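Local coordinates for protein CsuE (Acinetobacter baumannii, PDB 6FJY) that serves as the tip adhesion subunit of archaic chaperone-usher Csu pili and probably mediates attachment during biofilm formation, at residues D[1-12]-D[27-36]. Sequence-based numbering, arbitrary orientation.
Sequences ACSVSASGTSSI and SQFNSGLSCT
The N-terminal amine of Ala1 is gripped by Thr36: its N donates to Thr36 O at 2.7 Å, approaching from above the carbonyl plane, and more weakly to Thr36 OG1. Thr36 N returns a bond to Ala1 O, nearly straight at 166°, so the chain start is tied down by a reciprocal pair. Further on, Ser3 and Ser34 form the antiparallel hydrogen-bonded pair of a two-stranded ribbon, Ser3 N to Ser34 O at 2.8 Å and the more bent Ser34 N to Ser3 O at 3.1 Å. Ser5 N to Gly32 O, in the carbonyl plane, ends the ladder. Between the Ala1–Thr36 and Ser3–Ser34 rungs, the non-hydrogen-bonded pair Cys2 and Cys35 has its CA atoms 3.9 Å apart and is linked by a disulfide, SG to SG 2.0 Å. Both sulfurs lie anti to their own carbonyl carbons (chi1 -69° and -65°), and both side chains lie on the same face of the ribbon. On that face Val4 CG2 meets Leu33 CD2 at 3.7 Å, the side chains crossing at about a right angle. Segment 27-36 turns a corner at Gly32; on the side away from the ribbon, strands 9-12 and 27-31 run antiparallel, axes 7.3 Å apart at closest approach, joined through side chains: Ser10 CB on Phe29 CB, and Ile12 CD1 on Ser27 CB. Within the Ig-like beta sandwich, 9-15 pairs in parallel with strand 167-184 while 24-31 pairs antiparallel with strand 103-110, and the Phe29 side chain packs among Phe106, Leu127 and Leu173.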
ATOM      1  N   ALA D   1       3.718  31.789 -16.939  1.00 66.24           N
ATOM      2  CA  ALA D   1       2.374  32.302 -17.196  1.00 65.21           C
ATOM      3  C   ALA D   1       1.348  31.469 -16.427  1.00 62.45           C
ATOM      4  O   ALA D   1       1.720  30.624 -15.610  1.00 51.29           O
ATOM      5  CB  ALA D   1       2.086  32.291 -18.699  1.00 61.15           C
ATOM      6  N   CYS D   2       0.062  31.712 -16.667  1.00 70.96           N
ATOM      7  CA  CYS D   2      -1.003  30.906 -16.077  1.00 76.07           C
ATOM      8  C   CYS D   2      -1.615  30.022 -17.159  1.00 68.11           C
ATOM      9  O   CYS D   2      -1.903  30.495 -18.260  1.00 62.39           O
ATOM     10  CB  CYS D   2      -2.093  31.769 -15.435  1.00 65.97           C
ATOM     11  SG  CYS D   2      -1.669  32.680 -13.946  1.00 51.77           S
ATOM     12  N   SER D   3      -1.813  28.740 -16.842  1.00 75.43           N
ATOM     13  CA  SER D   3      -2.365  27.784 -17.793  1.00 83.86           C
ATOM     14  C   SER D   3      -3.461  26.956 -17.141  1.00 82.36           C
ATOM     15  O   SER D   3      -3.489  26.756 -15.923  1.00 70.87           O
ATOM     16  CB  SER D   3      -1.304  26.832 -18.339  1.00 94.11           C
ATOM     17  OG  SER D   3      -0.984  25.843 -17.377  1.00100.45           O
ATOM     18  N   VAL D   4      -4.338  26.435 -17.991  1.00 70.43           N
ATOM     19  CA  VAL D   4      -5.506  25.674 -17.579  1.00 66.94           C
ATOM     20  C   VAL D   4      -5.431  24.286 -18.192  1.00 63.82           C
ATOM     21  O   VAL D   4      -5.158  24.135 -19.389  1.00 66.44           O
ATOM     22  CB  VAL D   4      -6.807  26.391 -17.988  1.00 80.04           C
ATOM     23  CG1 VAL D   4      -7.838  25.395 -18.428  1.00 93.27           C
ATOM     24  CG2 VAL D   4      -7.324  27.217 -16.833  1.00 57.35           C
ATOM     25  N   SER D   5      -5.688  23.276 -17.363  1.00 70.61           N
ATOM     26  CA  SER D   5      -5.499  21.877 -17.720  1.00 74.41           C
ATOM     27  C   SER D   5      -6.757  21.321 -18.385  1.00 78.22           C
ATOM     28  O   SER D   5      -7.806  21.200 -17.745  1.00 63.18           O
ATOM     29  CB  SER D   5      -5.146  21.071 -16.471  1.00 70.80           C
ATOM     30  OG  SER D   5      -5.027  19.698 -16.782  1.00 87.44           O
ATOM     31  N   ALA D   6      -6.640  20.963 -19.666  1.00 90.15           N
ATOM     32  CA  ALA D   6      -7.773  20.445 -20.425  1.00 84.14           C
ATOM     33  C   ALA D   6      -8.055  18.971 -20.153  1.00 85.25           C
ATOM     34  O   ALA D   6      -9.144  18.492 -20.485  1.00 72.06           O
ATOM     35  CB  ALA D   6      -7.534  20.647 -21.922  1.00 82.10           C
ATOM     36  N   SER D   7      -7.110  18.250 -19.561  1.00101.51           N
ATOM     37  CA  SER D   7      -7.265  16.825 -19.286  1.00100.39           C
ATOM     38  C   SER D   7      -6.377  16.466 -18.099  1.00110.82           C
ATOM     39  O   SER D   7      -5.771  17.339 -17.470  1.00112.40           O
ATOM     40  CB  SER D   7      -6.934  16.014 -20.542  1.00 90.82           C
ATOM     41  OG  SER D   7      -6.205  16.808 -21.459  1.00 87.61           O
ATOM     42  N   GLY D   8      -6.306  15.172 -17.781  1.00118.25           N
ATOM     43  CA  GLY D   8      -5.424  14.701 -16.726  1.00112.63           C
ATOM     44  C   GLY D   8      -6.104  13.985 -15.573  1.00 94.96           C
ATOM     45  O   GLY D   8      -7.304  14.166 -15.340  1.00 85.64           O
ATOM     46  N   THR D   9      -5.343  13.177 -14.833  1.00 82.28           N
ATOM     47  CA  THR D   9      -5.873  12.404 -13.717  1.00 84.41           C
ATOM     48  C   THR D   9      -5.072  12.673 -12.454  1.00 85.46           C
ATOM     49  O   THR D   9      -3.839  12.615 -12.461  1.00 91.34           O
ATOM     50  CB  THR D   9      -5.869  10.900 -14.010  1.00 96.25           C
ATOM     51  OG1 THR D   9      -6.188  10.181 -12.812  1.00 79.96           O
ATOM     52  CG2 THR D   9      -4.508  10.445 -14.526  1.00106.14           C
ATOM     53  N   SER D  10      -5.778  12.952 -11.371  1.00 85.20           N
ATOM     54  CA  SER D  10      -5.191  13.059 -10.045  1.00 76.32           C
ATOM     55  C   SER D  10      -5.668  11.866  -9.229  1.00 81.70           C
ATOM     56  O   SER D  10      -6.874  11.690  -9.029  1.00 87.17           O
ATOM     57  CB  SER D  10      -5.590  14.371  -9.369  1.00 64.65           C
ATOM     58  OG  SER D  10      -5.507  15.467 -10.270  1.00 52.57           O
ATOM     59  N   SER D  11      -4.731  11.040  -8.775  1.00 77.76           N
ATOM     60  CA  SER D  11      -5.055   9.904  -7.933  1.00 76.19           C
ATOM     61  C   SER D  11      -4.487  10.109  -6.536  1.00 79.10           C
ATOM     62  O   SER D  11      -3.524  10.855  -6.333  1.00 75.90           O
ATOM     63  CB  SER D  11      -4.519   8.597  -8.511  1.00 69.35           C
ATOM     64  OG  SER D  11      -3.106   8.586  -8.509  1.00 69.81           O
ATOM     65  N   ILE D  12      -5.120   9.453  -5.569  1.00 68.30           N
ATOM     66  CA  ILE D  12      -4.641   9.396  -4.199  1.00 66.00           C
ATOM     67  C   ILE D  12      -4.839   7.967  -3.713  1.00 61.29           C
ATOM     68  O   ILE D  12      -5.728   7.251  -4.187  1.00 57.79           O
ATOM     69  CB  ILE D  12      -5.367  10.409  -3.278  1.00 79.83           C
ATOM     70  CG1 ILE D  12      -6.797   9.955  -2.989  1.00 90.94           C
ATOM     71  CG2 ILE D  12      -5.390  11.808  -3.904  1.00 66.46           C
ATOM     72  CD1 ILE D  12      -7.482  10.747  -1.900  1.00 95.28           C
ATOM     73  N   SER D  27      -6.018  15.740   1.212  1.00 78.99           N
ATOM     74  CA  SER D  27      -5.196  15.125   0.177  1.00 64.75           C
ATOM     75  C   SER D  27      -5.135  16.097  -0.995  1.00 57.52           C
ATOM     76  O   SER D  27      -6.109  16.257  -1.735  1.00 60.77           O
ATOM     77  CB  SER D  27      -5.738  13.764  -0.247  1.00 63.31           C
ATOM     78  OG  SER D  27      -5.353  12.755   0.665  1.00 65.21           O
ATOM     79  N   GLN D  28      -3.984  16.738  -1.154  1.00 63.00           N
ATOM     80  CA  GLN D  28      -3.815  17.823  -2.107  1.00 59.39           C
ATOM     81  C   GLN D  28      -3.745  17.289  -3.528  1.00 66.30           C
ATOM     82  O   GLN D  28      -2.983  16.362  -3.818  1.00 51.42           O
ATOM     83  CB  GLN D  28      -2.553  18.600  -1.765  1.00 71.56           C
ATOM     84  CG  GLN D  28      -2.053  19.530  -2.830  1.00 82.93           C
ATOM     85  CD  GLN D  28      -0.932  20.409  -2.304  1.00 90.93           C
ATOM     86  OE1 GLN D  28      -0.650  20.429  -1.100  1.00 76.02           O
ATOM     87  NE2 GLN D  28      -0.286  21.140  -3.203  1.00104.31           N
ATOM     88  N   PHE D  29      -4.555  17.869  -4.412  1.00 75.28           N
ATOM     89  CA  PHE D  29      -4.522  17.536  -5.827  1.00 63.76           C
ATOM     90  C   PHE D  29      -4.619  18.813  -6.650  1.00 61.37           C
ATOM     91  O   PHE D  29      -5.040  19.865  -6.162  1.00 50.74           O
ATOM     92  CB  PHE D  29      -5.646  16.563  -6.208  1.00 57.42           C
ATOM     93  CG  PHE D  29      -7.011  17.192  -6.284  1.00 59.10           C
ATOM     94  CD1 PHE D  29      -7.796  17.322  -5.153  1.00 68.64           C
ATOM     95  CD2 PHE D  29      -7.527  17.609  -7.497  1.00 69.01           C
ATOM     96  CE1 PHE D  29      -9.057  17.881  -5.227  1.00 65.63           C
ATOM     97  CE2 PHE D  29      -8.782  18.171  -7.576  1.00 63.32           C
ATOM     98  CZ  PHE D  29      -9.550  18.301  -6.444  1.00 66.38           C
ATOM     99  N   ASN D  30      -4.227  18.705  -7.917  1.00 70.50           N
ATOM    100  CA  ASN D  30      -4.221  19.844  -8.827  1.00 62.81           C
ATOM    101  C   ASN D  30      -5.634  20.176  -9.287  1.00 63.16           C
ATOM    102  O   ASN D  30      -6.368  19.308  -9.767  1.00 61.28           O
ATOM    103  CB  ASN D  30      -3.316  19.555 -10.015  1.00 75.81           C
ATOM    104  CG  ASN D  30      -1.927  19.163  -9.578  1.00 83.21           C
ATOM    105  OD1 ASN D  30      -1.540  19.389  -8.426  1.00 61.12           O
ATOM    106  ND2 ASN D  30      -1.169  18.564 -10.484  1.00 91.78           N
ATOM    107  N   SER D  31      -6.015  21.438  -9.113  1.00 66.76           N
ATOM    108  CA  SER D  31      -7.387  21.857  -9.365  1.00 65.39           C
ATOM    109  C   SER D  31      -7.693  21.975 -10.849  1.00 57.20           C
ATOM    110  O   SER D  31      -8.849  21.819 -11.255  1.00 56.89           O
ATOM    111  CB  SER D  31      -7.638  23.199  -8.689  1.00 58.76           C
ATOM    112  OG  SER D  31      -6.793  24.185  -9.264  1.00 58.57           O
ATOM    113  N   GLY D  32      -6.674  22.262 -11.658  1.00 71.39           N
ATOM    114  CA  GLY D  32      -6.822  22.573 -13.069  1.00 55.54           C
ATOM    115  C   GLY D  32      -6.188  23.898 -13.456  1.00 67.91           C
ATOM    116  O   GLY D  32      -5.809  24.083 -14.616  1.00 53.25           O
ATOM    117  N   LEU D  33      -6.073  24.818 -12.502  1.00 62.67           N
ATOM    118  CA  LEU D  33      -5.366  26.075 -12.709  1.00 65.27           C
ATOM    119  C   LEU D  33      -3.926  25.948 -12.207  1.00 67.11           C
ATOM    120  O   LEU D  33      -3.638  25.235 -11.243  1.00 71.05           O
ATOM    121  CB  LEU D  33      -6.084  27.227 -11.999  1.00 59.88           C
ATOM    122  CG  LEU D  33      -5.929  28.675 -12.484  1.00 68.17           C
ATOM    123  CD1 LEU D  33      -4.874  29.412 -11.699  1.00 75.99           C
ATOM    124  CD2 LEU D  33      -5.611  28.738 -13.969  1.00 66.72           C
ATOM    125  N   SER D  34      -3.021  26.630 -12.901  1.00 62.92           N
ATOM    126  CA  SER D  34      -1.613  26.686 -12.549  1.00 65.08           C
ATOM    127  C   SER D  34      -1.046  28.003 -13.053  1.00 68.04           C
ATOM    128  O   SER D  34      -1.438  28.481 -14.124  1.00 67.83           O
ATOM    129  CB  SER D  34      -0.830  25.506 -13.142  1.00 64.86           C
ATOM    130  OG  SER D  34      -1.105  24.297 -12.450  1.00 64.99           O
ATOM    131  N   CYS D  35      -0.133  28.588 -12.272  1.00 80.28           N
ATOM    132  CA  CYS D  35       0.504  29.856 -12.614  1.00 72.83           C
ATOM    133  C   CYS D  35       1.974  29.817 -12.213  1.00 74.42           C
ATOM    134  O   CYS D  35       2.295  29.538 -11.055  1.00 61.31           O
ATOM    135  CB  CYS D  35      -0.200  31.030 -11.928  1.00 60.75           C
ATOM    136  SG  CYS D  35      -1.891  31.332 -12.446  1.00 50.28           S
ATOM    137  N   THR D  36       2.855  30.079 -13.181  1.00 82.75           N
ATOM    138  CA  THR D  36       4.281  30.276 -12.969  1.00 71.77           C
ATOM    139  C   THR D  36       4.664  31.682 -13.421  1.00 69.61           C
ATOM    140  O   THR D  36       4.040  32.252 -14.322  1.00 57.24           O
ATOM    141  CB  THR D  36       5.125  29.253 -13.744  1.00 67.09           C
ATOM    142  OG1 THR D  36       4.854  29.377 -15.146  1.00 57.72           O
ATOM    143  CG2 THR D  36       4.822  27.834 -13.288  1.00 65.70           C
TER